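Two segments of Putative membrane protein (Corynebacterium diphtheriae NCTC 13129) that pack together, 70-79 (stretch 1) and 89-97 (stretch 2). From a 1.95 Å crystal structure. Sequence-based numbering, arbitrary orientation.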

# COMPACT_ATOMS: atom_id res chain seq x y z
N ARG B 70 -2.94 -3.85 26.40
CA ARG B 70 -3.07 -2.46 26.01
C ARG B 70 -1.82 -1.92 25.28
O ARG B 70 -0.68 -2.19 25.68
CB ARG B 70 -3.31 -1.59 27.22
CG ARG B 70 -4.58 -1.88 27.99
CD ARG B 70 -4.62 -0.91 29.19
NE ARG B 70 -5.97 -0.75 29.73
CZ ARG B 70 -6.37 0.27 30.52
NH1 ARG B 70 -5.52 1.24 30.87
NH2 ARG B 70 -7.62 0.31 30.95
N ILE B 71 -2.07 -1.17 24.21
CA ILE B 71 -1.04 -0.60 23.33
C ILE B 71 -1.39 0.87 23.09
O ILE B 71 -2.23 1.16 22.27
CB ILE B 71 -0.97 -1.29 21.93
CG1 ILE B 71 -0.75 -2.81 22.03
CG2 ILE B 71 0.13 -0.65 21.06
CD1 ILE B 71 0.55 -3.21 22.69
N PRO B 72 -0.73 1.79 23.79
CA PRO B 72 -0.94 3.20 23.46
C PRO B 72 -0.48 3.51 22.03
O PRO B 72 0.59 3.06 21.62
CB PRO B 72 -0.06 3.93 24.48
CG PRO B 72 0.26 2.93 25.49
CD PRO B 72 0.22 1.61 24.88
N ALA B 73 -1.26 4.28 21.29
CA ALA B 73 -1.07 4.45 19.86
C ALA B 73 -1.34 5.89 19.45
O ALA B 73 -1.82 6.71 20.27
CB ALA B 73 -2.00 3.47 19.07
N VAL B 74 -0.99 6.22 18.22
CA VAL B 74 -1.46 7.45 17.58
C VAL B 74 -1.97 7.14 16.18
O VAL B 74 -1.54 6.17 15.54
CB VAL B 74 -0.39 8.60 17.53
CG1 VAL B 74 0.20 8.88 18.93
CG2 VAL B 74 0.70 8.33 16.48
N ALA B 75 -2.91 7.97 15.72
CA ALA B 75 -3.43 7.86 14.36
C ALA B 75 -2.47 8.62 13.49
O ALA B 75 -2.41 9.87 13.53
CB ALA B 75 -4.84 8.44 14.27
N VAL B 76 -1.68 7.87 12.72
CA VAL B 76 -0.54 8.47 12.03
C VAL B 76 -0.95 9.07 10.70
O VAL B 76 -0.45 10.14 10.33
CB VAL B 76 0.66 7.50 11.93
CG1 VAL B 76 0.42 6.39 10.94
CG2 VAL B 76 1.96 8.28 11.61
N THR B 77 -1.91 8.45 10.00
CA THR B 77 -2.37 8.97 8.72
C THR B 77 -3.81 8.58 8.57
O THR B 77 -4.29 7.69 9.31
CB THR B 77 -1.58 8.38 7.48
OG1 THR B 77 -1.64 6.94 7.50
CG2 THR B 77 -0.12 8.81 7.49
N GLY B 78 -4.49 9.25 7.64
CA GLY B 78 -5.82 8.86 7.24
C GLY B 78 -6.16 9.32 5.84
O GLY B 78 -5.46 10.16 5.28
N GLN B 79 -7.24 8.78 5.28
CA GLN B 79 -7.69 9.16 3.96
C GLN B 79 -9.11 9.63 4.05
O GLN B 79 -9.93 9.02 4.74
CB GLN B 79 -7.58 7.98 2.96
CG GLN B 79 -6.17 7.34 2.93
CD GLN B 79 -5.04 8.32 2.69
OE1 GLN B 79 -5.20 9.29 1.95
NE2 GLN B 79 -3.89 8.06 3.30
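Stretch 2 89-97: DQISPMPIA

Stretch 2 lies alongside stretch 1 as a neighbouring antiparallel β-strand. The strand formed by residues 90-95 runs at 142° to the N-to-C direction of strand 70-79, and the two axes approach to 4.6 Å. Beyond Pro 95 the chain leaves the extended conformation and enters a 3-10 segment at Ile 96 and Ala 97, with phi/psi of -68/-24° at Ile 96; at the other end it turns a corner at Asp 89. Together the stretches bury 708 Å², both sides summed.

The register is set by main-chain hydrogen bonds. Val 74 and Met 94 form a reciprocal pair, with Val 74 N to Met 94 O and Met 94 N to Val 74 O both at 2.9 Å. On one side of this pair Ala 73 faces Pro 95 in a non-hydrogen-bonded position, their CA atoms 4.2 Å apart, and the ladder closes with a nearly linear bond from Ile 96 N to Pro 72 O (3.0 Å, 175°). On the other side Ala 75 faces Pro 93, with 4.4 Å between CA atoms. Both prolines of the strand thus occupy positions where no amide hydrogen is needed for the ladder, and Pro 93 CA approaches Val 74 O at 3.4 Å in a CA-H...O contact.

The regular alternation is broken at Val 76, whose phi/psi of -86/-35° departs from the extended form. Ser 92 therefore bonds to two successive residues: Val 76 N donates to Ser 92 O, and Ser 92 N donates to Thr 77 O, each at 2.9 Å. Past this irregularity Gly 78 faces Ile 91, their CA atoms 4.2 Å apart, and Gly 78 CA comes within 3.1 Å of Gln 90 O. The same carbonyl accepts from Gln 79 N at 2.9 Å. Gln 79 O receives Asp 89 N at 2.8 Å and, in a weak bond, Gln 90 N at 3.4 Å.

Most side chains of the paired residues lie on one face of the sheet or the other. On the face carrying Val 74 and Met 94, Val 74 CG2 packs on Met 94 CG at 3.7 Å, while Val 76 CG2 lies 3.8 Å from Met 94 SD, so the methionine contacts both valines. Ile 96, directed toward stretch 1, extends this apolar patch: its CG2 is 3.8 Å from Val 74 CG1 and its CG1 is 4.1 Å from Pro 72 CB. Farther along the same face the character becomes polar. A water there accepts hydrogen bonds from Gln 79 NE2 (3.1 Å) and Gln 90 NE2 (2.6 Å) and is also hydrogen-bonded to Thr 77 OG1 (2.8 Å), linking the strands through their side chains. The opposite face has a smaller contact between Ala 75 CB and Ile 91 CG2 at 3.7 Å. Near the 3-10 segment, Ile 71 CG2 meets Pro 95 CB at 3.6 Å, and a second water bridges the backbones, donating to Pro 72 O (2.7 Å) and accepting from Ala 97 N (2.9 Å).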

# COMPACT_ATOMS: atom_id res chain seq x y z
N ASP B 89 -12.27 8.07 5.97
CA ASP B 89 -12.81 6.74 5.66
C ASP B 89 -11.79 5.60 5.91
O ASP B 89 -12.13 4.43 5.90
CB ASP B 89 -13.37 6.70 4.22
CG ASP B 89 -14.90 6.87 4.17
OD1 ASP B 89 -15.51 7.20 5.22
OD2 ASP B 89 -15.51 6.67 3.10
N GLN B 90 -10.56 5.99 6.18
CA GLN B 90 -9.48 5.07 6.50
C GLN B 90 -8.55 5.77 7.46
O GLN B 90 -8.27 6.95 7.27
CB GLN B 90 -8.71 4.68 5.22
CG GLN B 90 -7.64 3.57 5.42
CD GLN B 90 -6.33 4.05 5.98
OE1 GLN B 90 -5.61 3.27 6.64
NE2 GLN B 90 -6.00 5.29 5.77
N ILE B 91 -8.09 5.06 8.50
CA ILE B 91 -7.14 5.61 9.49
C ILE B 91 -6.12 4.52 9.87
O ILE B 91 -6.53 3.42 10.23
CB ILE B 91 -7.88 6.08 10.78
CG1 ILE B 91 -8.84 7.24 10.48
CG2 ILE B 91 -6.88 6.47 11.87
CD1 ILE B 91 -9.70 7.68 11.67
N SER B 92 -4.83 4.84 9.78
CA SER B 92 -3.75 3.93 10.23
C SER B 92 -3.28 4.25 11.65
O SER B 92 -2.66 5.32 11.87
CB SER B 92 -2.52 3.99 9.33
OG SER B 92 -2.86 3.63 8.02
N PRO B 93 -3.56 3.35 12.59
CA PRO B 93 -2.99 3.51 13.93
C PRO B 93 -1.57 2.93 13.98
O PRO B 93 -1.29 1.97 13.28
CB PRO B 93 -3.94 2.72 14.81
CG PRO B 93 -4.47 1.61 13.92
CD PRO B 93 -4.39 2.12 12.49
N MET B 94 -0.71 3.53 14.79
CA MET B 94 0.62 2.96 15.07
C MET B 94 0.87 2.95 16.58
O MET B 94 0.49 3.89 17.28
CB MET B 94 1.73 3.77 14.37
CG MET B 94 1.87 5.23 14.79
SD MET B 94 3.45 6.05 14.24
CE MET B 94 4.66 5.30 15.32
N PRO B 95 1.53 1.90 17.08
CA PRO B 95 1.95 1.89 18.47
C PRO B 95 3.02 2.93 18.75
O PRO B 95 3.97 3.06 17.97
CB PRO B 95 2.54 0.49 18.68
CG PRO B 95 2.55 -0.16 17.38
CD PRO B 95 1.88 0.67 16.36
N ILE B 96 2.89 3.66 19.86
CA ILE B 96 3.91 4.68 20.19
C ILE B 96 5.25 4.02 20.52
O ILE B 96 6.31 4.63 20.33
CB ILE B 96 3.48 5.72 21.27
CG1 ILE B 96 3.44 5.13 22.66
CG2 ILE B 96 2.15 6.37 20.96
CD1 ILE B 96 3.37 6.23 23.76
N ALA B 97 5.21 2.76 20.94
CA ALA B 97 6.42 1.97 21.16
C ALA B 97 7.35 1.85 19.93
O ALA B 97 8.49 1.43 20.10
CB ALA B 97 6.07 0.60 21.68
O HOH W 1 2.84 1.57 22.06
O HOH W 2 -3.53 5.98 5.62